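PDB 5W5P: tail fiber protein from Acinetobacter phage AM24, which probably recognises and depolymerises the capsular polysaccharide of Acinetobacter baumannii as the trimeric tailspike of the phage. Local coordinates for the interface of chains A and B. Coordinates in Å, arbitrary orientation; residue numbers count along the deposited sequence, not the author numbering. Chains: chain A/B, Tail fiber protein.

Contact 1: the interface of chains A and B. Residues chain A 553-555, 593; chain B 529-530.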
loop_
_atom_site.group_PDB
_atom_site.type_symbol
_atom_site.label_atom_id
_atom_site.label_comp_id
_atom_site.label_asym_id
_atom_site.label_seq_id
_atom_site.Cartn_x
_atom_site.Cartn_y
_atom_site.Cartn_z
ATOM N N ASP A 553 52.948 -6.411 -10.800
ATOM C CA ASP A 553 53.694 -5.227 -11.237
ATOM C C ASP A 553 54.572 -5.661 -12.414
ATOM O O ASP A 553 55.702 -6.117 -12.226
ATOM C CB ASP A 553 54.521 -4.639 -10.103
ATOM C CG ASP A 553 55.310 -3.403 -10.521
ATOM O OD1 ASP A 553 55.160 -2.932 -11.665
ATOM O OD2 ASP A 553 56.090 -2.896 -9.691
ATOM N N THR A 554 54.040 -5.496 -13.627
ATOM C CA THR A 554 54.731 -5.932 -14.833
ATOM C C THR A 554 55.953 -5.084 -15.164
ATOM O O THR A 554 56.748 -5.487 -16.022
ATOM C CB THR A 554 53.769 -5.911 -16.018
ATOM O OG1 THR A 554 53.422 -4.554 -16.318
ATOM C CG2 THR A 554 52.504 -6.683 -15.679
ATOM N N VAL A 555 56.122 -3.930 -14.520
ATOM C CA VAL A 555 57.286 -3.093 -14.785
ATOM C C VAL A 555 58.474 -3.546 -13.945
ATOM O O VAL A 555 59.589 -3.714 -14.454
ATOM C CB VAL A 555 56.945 -1.612 -14.534
ATOM C CG1 VAL A 555 58.214 -0.786 -14.372
ATOM C CG2 VAL A 555 56.079 -1.067 -15.666
ATOM N N TYR A 593 58.351 -2.387 -3.146
ATOM C CA TYR A 593 57.351 -1.953 -2.180
ATOM C C TYR A 593 57.735 -2.237 -0.735
ATOM O O TYR A 593 57.026 -1.796 0.176
ATOM C CB TYR A 593 56.006 -2.612 -2.496
ATOM C CG TYR A 593 55.579 -2.415 -3.929
ATOM C CD1 TYR A 593 55.071 -1.196 -4.360
ATOM C CD2 TYR A 593 55.701 -3.439 -4.858
ATOM C CE1 TYR A 593 54.687 -1.004 -5.671
ATOM C CE2 TYR A 593 55.318 -3.255 -6.175
ATOM C CZ TYR A 593 54.809 -2.036 -6.573
ATOM O OH TYR A 593 54.422 -1.848 -7.878
ATOM N N THR B 529 52.268 2.308 -11.235
ATOM C CA THR B 529 53.042 1.874 -12.391
ATOM C C THR B 529 53.200 0.357 -12.383
ATOM O O THR B 529 53.615 -0.228 -11.379
ATOM C CB THR B 529 54.411 2.550 -12.394
ATOM O OG1 THR B 529 54.237 3.972 -12.445
ATOM C CG2 THR B 529 55.218 2.107 -13.602
ATOM N N GLY B 530 52.850 -0.277 -13.502
ATOM C CA GLY B 530 53.013 -1.707 -13.668
ATOM C C GLY B 530 51.815 -2.552 -13.293
ATOM O O GLY B 530 51.869 -3.780 -13.456
#

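Contact 2: the interface of chains A and B. Residues chain A 266, 288; chain B 201-203, 228-230, 259, 261, 281.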
loop_
_atom_site.group_PDB
_atom_site.type_symbol
_atom_site.label_atom_id
_atom_site.label_comp_id
_atom_site.label_asym_id
_atom_site.label_seq_id
_atom_site.Cartn_x
_atom_site.Cartn_y
_atom_site.Cartn_z
ATOM N N HIS A 266 -18.946 -0.820 -3.097
ATOM C CA HIS A 266 -19.700 -1.907 -2.482
ATOM C C HIS A 266 -20.209 -2.806 -3.612
ATOM O O HIS A 266 -21.227 -2.512 -4.243
ATOM C CB HIS A 266 -20.849 -1.360 -1.628
ATOM C CG HIS A 266 -20.420 -0.359 -0.598
ATOM N ND1 HIS A 266 -20.317 -0.667 0.741
ATOM C CD2 HIS A 266 -20.082 0.947 -0.710
ATOM C CE1 HIS A 266 -19.927 0.404 1.410
ATOM N NE2 HIS A 266 -19.777 1.398 0.552
ATOM N N PHE A 288 -15.541 -3.552 -0.855
ATOM C CA PHE A 288 -16.316 -4.553 -0.123
ATOM C C PHE A 288 -17.073 -5.408 -1.139
ATOM O O PHE A 288 -18.133 -5.014 -1.629
ATOM C CB PHE A 288 -17.281 -3.876 0.847
ATOM C CG PHE A 288 -16.607 -3.078 1.933
ATOM C CD1 PHE A 288 -15.440 -3.540 2.529
ATOM C CD2 PHE A 288 -17.142 -1.867 2.362
ATOM C CE1 PHE A 288 -14.821 -2.815 3.533
ATOM C CE2 PHE A 288 -16.528 -1.135 3.368
ATOM C CZ PHE A 288 -15.364 -1.614 3.955
ATOM N N ALA B 201 -23.231 -1.170 4.336
ATOM C CA ALA B 201 -23.000 -0.194 3.273
ATOM C C ALA B 201 -23.292 1.227 3.740
ATOM O O ALA B 201 -24.392 1.747 3.526
ATOM C CB ALA B 201 -23.822 -0.521 2.022
ATOM N N LEU B 202 -22.296 1.873 4.348
ATOM C CA LEU B 202 -22.456 3.200 4.923
ATOM C C LEU B 202 -21.222 4.041 4.635
ATOM O O LEU B 202 -20.099 3.612 4.909
ATOM C CB LEU B 202 -22.685 3.108 6.438
ATOM C CG LEU B 202 -22.560 4.397 7.255
ATOM C CD1 LEU B 202 -23.614 5.399 6.815
ATOM C CD2 LEU B 202 -22.680 4.098 8.738
ATOM N N GLU B 203 -21.430 5.231 4.086
ATOM C CA GLU B 203 -20.394 6.253 3.992
ATOM C C GLU B 203 -20.695 7.334 5.023
ATOM O O GLU B 203 -21.801 7.880 5.044
ATOM C CB GLU B 203 -20.332 6.859 2.588
ATOM C CG GLU B 203 -20.456 5.843 1.457
ATOM C CD GLU B 203 -19.123 5.228 1.075
ATOM O OE1 GLU B 203 -18.978 3.995 1.185
ATOM O OE2 GLU B 203 -18.210 5.978 0.674
ATOM N N ASN B 228 -19.436 -2.909 6.928
ATOM C CA ASN B 228 -19.105 -2.351 5.621
ATOM C C ASN B 228 -19.210 -0.825 5.646
ATOM O O ASN B 228 -20.022 -0.212 4.950
ATOM C CB ASN B 228 -19.989 -2.954 4.524
ATOM C CG ASN B 228 -19.754 -4.449 4.328
ATOM O OD1 ASN B 228 -19.268 -5.140 5.222
ATOM N ND2 ASN B 228 -20.113 -4.951 3.155
ATOM N N VAL B 229 -18.362 -0.217 6.474
ATOM C CA VAL B 229 -18.413 1.211 6.760
ATOM C C VAL B 229 -17.166 1.873 6.194
ATOM O O VAL B 229 -16.042 1.450 6.489
ATOM C CB VAL B 229 -18.525 1.477 8.271
ATOM C CG1 VAL B 229 -18.690 2.971 8.538
ATOM C CG2 VAL B 229 -19.683 0.689 8.862
ATOM N N ASN B 230 -17.366 2.918 5.396
ATOM C CA ASN B 230 -16.289 3.789 4.930
ATOM C C ASN B 230 -16.378 5.097 5.714
ATOM O O ASN B 230 -17.275 5.912 5.480
ATOM C CB ASN B 230 -16.396 4.036 3.426
ATOM C CG ASN B 230 -15.811 2.907 2.602
ATOM O OD1 ASN B 230 -14.830 2.278 2.993
ATOM N ND2 ASN B 230 -16.416 2.643 1.451
ATOM N N SER B 259 -15.361 -5.241 8.722
ATOM C CA SER B 259 -15.261 -4.462 7.491
ATOM C C SER B 259 -15.501 -2.975 7.756
ATOM O O SER B 259 -16.497 -2.386 7.342
ATOM C CB SER B 259 -16.232 -4.992 6.431
ATOM O OG SER B 259 -15.856 -6.280 5.978
ATOM N N THR B 261 -13.426 0.663 7.358
ATOM C CA THR B 261 -12.312 1.368 6.737
ATOM C C THR B 261 -12.330 2.811 7.221
ATOM O O THR B 261 -13.287 3.545 6.953
ATOM C CB THR B 261 -12.400 1.315 5.210
ATOM O OG1 THR B 261 -12.271 -0.041 4.766
ATOM C CG2 THR B 261 -11.301 2.164 4.570
ATOM N N ASN B 281 -11.291 -7.670 8.831
ATOM C CA ASN B 281 -11.114 -6.825 7.651
ATOM C C ASN B 281 -11.167 -5.343 8.029
ATOM O O ASN B 281 -12.073 -4.598 7.668
ATOM C CB ASN B 281 -12.163 -7.177 6.593
ATOM C CG ASN B 281 -12.023 -6.347 5.338
ATOM O OD1 ASN B 281 -10.926 -6.177 4.804
ATOM N ND2 ASN B 281 -13.145 -5.814 4.858
HETATM O O HOH W 1 -21.188 -3.432 0.891
#

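Contact 1: the interface of chains A and B
B:Gly530 lies against A:Val555 and the peptide before it, and B:Thr529 beside it completes the patch. The carbonyl oxygen O of B:Gly530 accepts a hydrogen bond of 2.8 Å from the backbone N of A:Thr554 (157° at the hydrogen); the hydroxyl OG1 of A:Thr554 adds a weak one. Glycine suits the place: its phi of 93° falls where residues with a side chain seldom go, and its bare CA lets the neighbouring chain come close. CG2 of A:Val555 rests 3.7 Å from CA of B:Gly530, and the same methyl meets CG2 of B:Thr529 at 3.9 Å, the two side chains crossing at a slant. With chi1 -60° (to OG1), CG2 of B:Thr529 is anti to the backbone N and turned to A:Val555. The carboxylate of A:Asp553 braces the loop from within chain A: OD1 takes the N-H of A:Val555 at 3.2 Å from above the carboxylate plane, and OD2 takes the phenol OH of A:Tyr593 at 2.7 Å, again well out of plane. OD1 of A:Asp553 also stands 3.1 Å from the carbonyl O of B:Thr529; if ionised it could only accept, so the approach would be unfavourable unless the acid carries a proton, which the structure does not show, though the donors on OD1 and OD2 may offset it. The patch rests largely on backbone and methyl groups; it joins loops of the C-terminal regions and may contribute modestly to holding them together.

Contact 2: the interface of chains A and B
The starts of strands 266-268 and 288-290 of chain A send A:His266 and A:Phe288 onto strands 199-204, 229-232 and 260-263 of chain B and loop residues B:Asn228, B:Ser259 and B:Asn281. A:His266 donates from NE2 to the carboxylate OE1 of B:Glu203 at 2.8 Å, a straight bond lying in the imidazole plane and meeting the oxygen nearly along its C-O axis. The carboxylate is turned 81° from the ring. ND2 of B:Asn230 gives OE1 a second bond, 2.9 Å long, on its syn side; two donors thus grip one oxygen, and the bend of B:Glu203 at chi2 (-86°) curls the carboxylate back toward them. Imidazole suits a place needing polar atoms on both sides: ND1 of A:His266 shares a water with ND2 of B:Asn228, 2.9 Å from each nitrogen, while CE1 of A:His266 packs 3.6 Å from CA of B:Ala201. One face of the apolar A:Phe288 ring lies over the backbone of B:Asn228, its CE2 3.6 Å from CA of B:Asn228, and over CB of B:Ser259, while the tip CZ meets OG1 of B:Thr261 at the rim. Near CE1, the B:Asn281 amide stands almost perpendicular to the ring, held by its bond from ND2 to OG of B:Ser259. B:Asn228, B:Ser259 and B:Asn281 share left-handed backbone angles, as at tight turns of a beta-helix; the site lies along the elongated central body, where stacked strands of two subunits face each other.

About 74 Å separates the centres of contact 1 and contact 2, and they have no residue or strand in common. Contact 2 lies in the long central body, whereas contact 1 lies in the C-terminal region, so the same two subunits meet at widely spaced levels along the spike. Their chemistry differs as well: contact 1 is a slight loop-to-loop touch dominated by backbone, while contact 2 buries about twice the surface, 246 against 121 Å², and uses specific side chains. Repeated between the copies of the trimer, such separated contacts may help keep the subunits in register along the spike.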